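Local coordinates for glucosamine--fructose-6-phosphate aminotransferase [isomerizing] (Francisella tularensis subsp. tularensis, PDB 3TBF) that converts fructose 6-phosphate to glucosamine 6-phosphate with glutamine as nitrogen donor, the fragment here being the C-terminal sugar-isomerising half built of SIS domains, at the interface of chains A and B. Coordinates in Å, arbitrary orientation; residue numbers count along the deposited sequence, not the author numbering. Chains: chain A/B, Glucosamine--fructose-6-phosphate aminotransferase [isomerizing].

Contact 1: the interface of chains A and B. Residues chain A 229, 256, 258, 260, 272; chain B 250, 254-256.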
ATOM      1  N   HIS A 229     -16.193   4.671 -12.169  1.00 24.50           N
ATOM      2  CA  HIS A 229     -15.310   4.811 -11.038  1.00 23.09           C
ATOM      3  C   HIS A 229     -16.104   4.557  -9.792  1.00 21.81           C
ATOM      4  O   HIS A 229     -17.327   4.725  -9.767  1.00 21.55           O
ATOM      5  CB  HIS A 229     -14.725   6.249 -10.916  1.00 24.37           C
ATOM      6  CG  HIS A 229     -14.204   6.841 -12.206  1.00 25.46           C
ATOM      7  ND1 HIS A 229     -12.874   6.808 -12.566  1.00 27.81           N
ATOM      8  CD2 HIS A 229     -14.838   7.534 -13.185  1.00 26.33           C
ATOM      9  CE1 HIS A 229     -12.715   7.416 -13.731  1.00 28.14           C
ATOM     10  NE2 HIS A 229     -13.890   7.888 -14.114  1.00 29.86           N
ATOM     11  N   HIS A 256     -13.553   1.003 -12.339  1.00 21.09           N
ATOM     12  CA  HIS A 256     -12.293   1.428 -11.757  1.00 20.80           C
ATOM     13  C   HIS A 256     -12.500   1.788 -10.293  1.00 20.03           C
ATOM     14  O   HIS A 256     -12.662   2.958  -9.938  1.00 21.83           O
ATOM     15  CB  HIS A 256     -11.668   2.605 -12.527  1.00 21.83           C
ATOM     16  CG  HIS A 256     -10.234   2.874 -12.167  1.00 22.92           C
ATOM     17  ND1 HIS A 256      -9.502   3.887 -12.740  1.00 24.04           N
ATOM     18  CD2 HIS A 256      -9.399   2.256 -11.296  1.00 23.19           C
ATOM     19  CE1 HIS A 256      -8.279   3.874 -12.239  1.00 24.18           C
ATOM     20  NE2 HIS A 256      -8.199   2.915 -11.343  1.00 21.70           N
ATOM     21  N   GLU A 258     -11.217   2.050  -6.485  1.00 17.94           N
ATOM     22  CA  GLU A 258     -10.017   2.216  -5.724  1.00 17.54           C
ATOM     23  C   GLU A 258     -10.300   2.580  -4.272  1.00 17.55           C
ATOM     24  O   GLU A 258     -11.218   3.398  -3.967  1.00 17.92           O
ATOM     25  CB  GLU A 258      -9.198   3.343  -6.352  1.00 18.25           C
ATOM     26  CG  GLU A 258      -7.779   3.371  -5.791  1.00 21.96           C
ATOM     27  CD  GLU A 258      -6.940   4.492  -6.358  1.00 25.08           C
ATOM     28  OE1 GLU A 258      -7.549   5.317  -7.086  1.00 29.45           O
ATOM     29  OE2 GLU A 258      -5.715   4.560  -6.047  1.00 23.49           O
ATOM     30  N   TYR A 260      -8.979   4.051  -0.500  1.00 20.44           N
ATOM     31  CA  TYR A 260      -8.089   5.004   0.184  1.00 22.51           C
ATOM     32  C   TYR A 260      -8.321   4.908   1.684  1.00 23.87           C
ATOM     33  O   TYR A 260      -9.461   4.700   2.106  1.00 24.48           O
ATOM     34  CB  TYR A 260      -8.391   6.404  -0.281  1.00 22.51           C
ATOM     35  CG  TYR A 260      -8.016   6.685  -1.738  1.00 24.88           C
ATOM     36  CD1 TYR A 260      -6.737   7.150  -2.083  1.00 29.34           C
ATOM     37  CD2 TYR A 260      -8.963   6.557  -2.755  1.00 25.50           C
ATOM     38  CE1 TYR A 260      -6.416   7.429  -3.395  1.00 30.95           C
ATOM     39  CE2 TYR A 260      -8.658   6.808  -4.054  1.00 29.05           C
ATOM     40  CZ  TYR A 260      -7.389   7.263  -4.388  1.00 33.21           C
ATOM     41  OH  TYR A 260      -7.115   7.553  -5.727  1.00 39.10           O
ATOM     42  N   LEU A 272     -10.620  13.744  -7.296  1.00 42.62           N
ATOM     43  CA  LEU A 272     -11.417  12.856  -8.160  1.00 41.70           C
ATOM     44  C   LEU A 272     -12.937  12.894  -7.914  1.00 41.04           C
ATOM     45  O   LEU A 272     -13.740  12.537  -8.800  1.00 39.07           O
ATOM     46  CB  LEU A 272     -10.928  11.412  -7.998  1.00 41.38           C
ATOM     47  CG  LEU A 272      -9.491  11.099  -8.415  1.00 41.33           C
ATOM     48  CD1 LEU A 272      -9.270   9.584  -8.328  1.00 42.39           C
ATOM     49  CD2 LEU A 272      -9.211  11.624  -9.830  1.00 40.91           C
TER
ATOM     50  N   LYS B 250      -3.255  12.734 -10.906  1.00 24.32           N
ATOM     51  CA  LYS B 250      -4.541  12.837 -10.250  1.00 26.40           C
ATOM     52  C   LYS B 250      -4.769  14.220  -9.592  1.00 28.08           C
ATOM     53  O   LYS B 250      -5.828  14.838  -9.724  1.00 28.28           O
ATOM     54  CB  LYS B 250      -4.546  11.732  -9.199  1.00 25.16           C
ATOM     55  CG  LYS B 250      -5.726  11.550  -8.444  1.00 28.78           C
ATOM     56  CD  LYS B 250      -5.640  10.264  -7.570  1.00 33.63           C
ATOM     57  CE  LYS B 250      -4.200   9.818  -7.232  1.00 35.36           C
ATOM     58  NZ  LYS B 250      -4.106   8.965  -6.031  1.00 37.14           N
ATOM     59  N   TYR B 254      -6.821  15.892 -12.417  1.00 30.55           N
ATOM     60  CA  TYR B 254      -8.040  15.203 -11.985  1.00 30.77           C
ATOM     61  C   TYR B 254      -8.361  13.924 -12.782  1.00 28.75           C
ATOM     62  O   TYR B 254      -9.434  13.408 -12.633  1.00 29.77           O
ATOM     63  CB  TYR B 254      -9.259  16.147 -11.997  1.00 32.38           C
ATOM     64  CG  TYR B 254      -9.042  17.516 -11.344  1.00 36.45           C
ATOM     65  CD1 TYR B 254      -8.277  17.653 -10.186  1.00 38.64           C
ATOM     66  CD2 TYR B 254      -9.643  18.663 -11.858  1.00 40.01           C
ATOM     67  CE1 TYR B 254      -8.088  18.880  -9.578  1.00 39.11           C
ATOM     68  CE2 TYR B 254      -9.461  19.901 -11.245  1.00 41.82           C
ATOM     69  CZ  TYR B 254      -8.688  19.990 -10.103  1.00 41.75           C
ATOM     70  OH  TYR B 254      -8.485  21.201  -9.503  1.00 44.58           O
ATOM     71  N   ILE B 255      -7.430  13.390 -13.574  1.00 26.65           N
ATOM     72  CA  ILE B 255      -7.582  12.049 -14.147  1.00 25.41           C
ATOM     73  C   ILE B 255      -7.523  10.984 -13.051  1.00 24.12           C
ATOM     74  O   ILE B 255      -6.760  11.111 -12.077  1.00 23.63           O
ATOM     75  CB  ILE B 255      -6.472  11.744 -15.163  1.00 25.19           C
ATOM     76  CG1 ILE B 255      -6.781  12.466 -16.475  1.00 28.08           C
ATOM     77  CG2 ILE B 255      -6.371  10.269 -15.445  1.00 24.84           C
ATOM     78  CD1 ILE B 255      -5.624  12.710 -17.388  1.00 22.86           C
ATOM     79  N   HIS B 256      -8.291   9.912 -13.213  1.00 22.73           N
ATOM     80  CA  HIS B 256      -8.235   8.834 -12.252  1.00 21.98           C
ATOM     81  C   HIS B 256      -7.041   7.950 -12.562  1.00 21.15           C
ATOM     82  O   HIS B 256      -7.144   6.949 -13.259  1.00 20.73           O
ATOM     83  CB  HIS B 256      -9.535   8.035 -12.222  1.00 22.99           C
ATOM     84  CG  HIS B 256      -9.634   7.092 -11.053  1.00 24.29           C
ATOM     85  ND1 HIS B 256     -10.758   6.343 -10.797  1.00 25.17           N
ATOM     86  CD2 HIS B 256      -8.746   6.782 -10.074  1.00 25.21           C
ATOM     87  CE1 HIS B 256     -10.552   5.602  -9.727  1.00 23.73           C
ATOM     88  NE2 HIS B 256      -9.342   5.852  -9.266  1.00 23.21           N
TER
HETATM   89  O   HOH W   1      -4.241   6.466  -7.179  1.00 26.09           O
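B:His256 and A:His256 stack face to face at the subunit boundary, ring centroids 3.7 Å apart and planes 11° from parallel, with the CE1 of each ring over the centre of the other. The pair illustrates how a two-fold dimer can place one residue against its own copy. On B:His256, A:Leu272 adds an apolar contact from a crossing direction: its methyl CD1 lies over the imidazole face, 3.8 Å from the ring centroid.

Hydrogen bonds fix the rotation of the same ring within its plane. ND1 of A:His229 meets ND1 of B:His256 at the ring edge, 2.8 Å away, with no donor decided. At the other nitrogen, NE2 of B:His256 donates to OE1 of A:Glu258 over 2.9 Å, reaching the anti side of the carboxylate; if ND1 is then the acceptor, the tautomer would be set by its neighbours. The hydroxyl of A:Tyr260 grips that OE1 from the opposite carboxylate face, 2.7 Å from OH to OE1. With CG anti to the backbone N (chi1 -168°), B:His256 extends its ring into this group.

Charge and water complete the contact. B:Lys250 crosses A:Leu272 with its aliphatic stem and brings its ammonium to the edge of the A:Tyr260 ring, where the bond to the phenol is weak. A water also bridges the subunits, 2.8 Å from B:Lys250 NZ and 2.7 Å from A:Glu258 OE2.

Contact 2: the interface of chains A and B. Residues chain A 250-251, 254; chain B 268, 271-272.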
ATOM      1  N   LYS A 250     -13.781  -4.175  -8.891  1.00 21.48           N
ATOM      2  CA  LYS A 250     -12.942  -4.017 -10.055  1.00 23.83           C
ATOM      3  C   LYS A 250     -12.850  -5.338 -10.824  1.00 25.41           C
ATOM      4  O   LYS A 250     -13.060  -5.391 -12.043  1.00 26.14           O
ATOM      5  CB  LYS A 250     -11.565  -3.561  -9.535  1.00 24.29           C
ATOM      6  CG  LYS A 250     -10.488  -3.292 -10.511  1.00 28.02           C
ATOM      7  CD  LYS A 250      -9.309  -2.531  -9.873  1.00 33.41           C
ATOM      8  CE  LYS A 250      -8.961  -2.988  -8.436  1.00 35.24           C
ATOM      9  NZ  LYS A 250      -7.689  -2.389  -7.919  1.00 37.58           N
ATOM     10  N   GLU A 251     -12.592  -6.406 -10.082  1.00 26.64           N
ATOM     11  CA  GLU A 251     -12.305  -7.736 -10.612  1.00 28.46           C
ATOM     12  C   GLU A 251     -13.457  -8.328 -11.385  1.00 28.31           C
ATOM     13  O   GLU A 251     -13.211  -9.077 -12.311  1.00 28.46           O
ATOM     14  CB  GLU A 251     -11.994  -8.701  -9.441  1.00 30.02           C
ATOM     15  CG  GLU A 251     -11.087  -9.912  -9.698  1.00 34.88           C
ATOM     16  CD  GLU A 251     -10.580 -10.598  -8.370  1.00 41.00           C
ATOM     17  OE1 GLU A 251     -11.120 -10.333  -7.269  1.00 44.94           O
ATOM     18  OE2 GLU A 251      -9.622 -11.411  -8.422  1.00 46.15           O
ATOM     19  N   TYR A 254     -15.526  -4.640 -13.525  1.00 25.91           N
ATOM     20  CA  TYR A 254     -14.607  -3.833 -14.298  1.00 25.93           C
ATOM     21  C   TYR A 254     -14.738  -2.340 -14.105  1.00 24.25           C
ATOM     22  O   TYR A 254     -14.112  -1.633 -14.800  1.00 24.01           O
ATOM     23  CB  TYR A 254     -14.687  -4.138 -15.797  1.00 27.03           C
ATOM     24  CG  TYR A 254     -14.626  -5.603 -16.125  1.00 30.65           C
ATOM     25  CD1 TYR A 254     -13.840  -6.470 -15.370  1.00 31.92           C
ATOM     26  CD2 TYR A 254     -15.355  -6.126 -17.193  1.00 33.55           C
ATOM     27  CE1 TYR A 254     -13.795  -7.816 -15.655  1.00 33.95           C
ATOM     28  CE2 TYR A 254     -15.301  -7.475 -17.499  1.00 34.27           C
ATOM     29  CZ  TYR A 254     -14.524  -8.320 -16.714  1.00 35.25           C
ATOM     30  OH  TYR A 254     -14.439  -9.671 -16.995  1.00 37.01           O
TER
ATOM     31  N   GLY B 268      -7.309  -7.841 -10.794  1.00 60.28           N
ATOM     32  CA  GLY B 268      -8.225  -6.935 -11.461  1.00 59.58           C
ATOM     33  C   GLY B 268      -7.557  -5.944 -12.388  1.00 58.55           C
ATOM     34  O   GLY B 268      -8.040  -5.705 -13.488  1.00 60.03           O
ATOM     35  N   ALA B 271      -8.105  -6.363 -15.928  1.00 46.98           N
ATOM     36  CA  ALA B 271      -9.492  -6.221 -16.368  1.00 46.87           C
ATOM     37  C   ALA B 271      -9.878  -4.813 -16.750  1.00 46.19           C
ATOM     38  O   ALA B 271     -10.839  -4.627 -17.468  1.00 46.75           O
ATOM     39  CB  ALA B 271     -10.448  -6.707 -15.278  1.00 46.51           C
ATOM     40  N   LEU B 272      -9.153  -3.821 -16.252  1.00 45.19           N
ATOM     41  CA  LEU B 272      -9.501  -2.421 -16.491  1.00 44.64           C
ATOM     42  C   LEU B 272      -8.902  -1.885 -17.760  1.00 45.27           C
ATOM     43  O   LEU B 272      -9.308  -0.824 -18.230  1.00 45.61           O
ATOM     44  CB  LEU B 272      -8.995  -1.557 -15.351  1.00 43.96           C
ATOM     45  CG  LEU B 272      -9.660  -1.794 -14.012  1.00 41.61           C
ATOM     46  CD1 LEU B 272      -8.883  -1.122 -12.894  1.00 39.36           C
ATOM     47  CD2 LEU B 272     -11.081  -1.304 -14.108  1.00 39.83           C
TER
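A:Tyr254 receives the methyl group of B:Ala271 against the CD1-CE1 side of its phenol ring, off the ring centre. CB of B:Ala271 lies 3.4 Å from CD1 and 3.5 Å from CE1 of A:Tyr254, a small side chain set close to a large flat one. Beside this pair, the aliphatic stem of A:Lys250 crosses B:Leu272 at about a right angle. The methyl CD1 of B:Leu272 packs tightly on it, 3.4 Å from CD and 3.6 Å from CG of A:Lys250. B:Gly268 passes close to the helix backbone, its CA 4.2 Å from the CA of A:Glu251, a close backbone approach that the absence of a side chain on B:Gly268 probably eases.

The next shell explains these positions. A:Lys250 leaves its helix with CG anti to the backbone N, then bends at its third torsion (chi3 39°), which turns the ammonium end away from the line of the first methylenes while CG and CD remain against the leucine. A:Tyr254 directly follows helix 238-253 and has a left-handed backbone conformation, marking the point where the chain turns away from the helix. Across the boundary, B:Ala271 and B:Leu272 sit together in the short 3-10 helix 269-272, so one short turn carries both apolar groups to the partner.

A:Glu251 corresponds to the glutamate that serves as the isomerisation base in this enzyme family, and B:Gly268 belongs to the conserved ELKHGPLAL segment, whose histidine enters the neighbouring subunit's active site in related enzymes. The patch thus probably helps to hold the partner's segment beside the catalytic helix, joining dimer assembly to the formation of a composite active site.

The C-alpha centres of contact 1 and contact 2 are about 14 Å apart on one two-fold interface. Lys250, Tyr254 and Leu272 occur in both, with the chains exchanged: contact 1 takes the lysine and tyrosine from chain B and the leucine from chain A, whereas contact 2 does the reverse. In each subunit the C-terminal end of helix 238-253 therefore meets the partner's 268-272 segment, and strand 256-261, which follows that helix, carries the histidine at the centre of contact 1. Together they suggest a polar, stacked centre flanked by apolar patches, tying dimer formation to placement of the catalytic segments in both subunits.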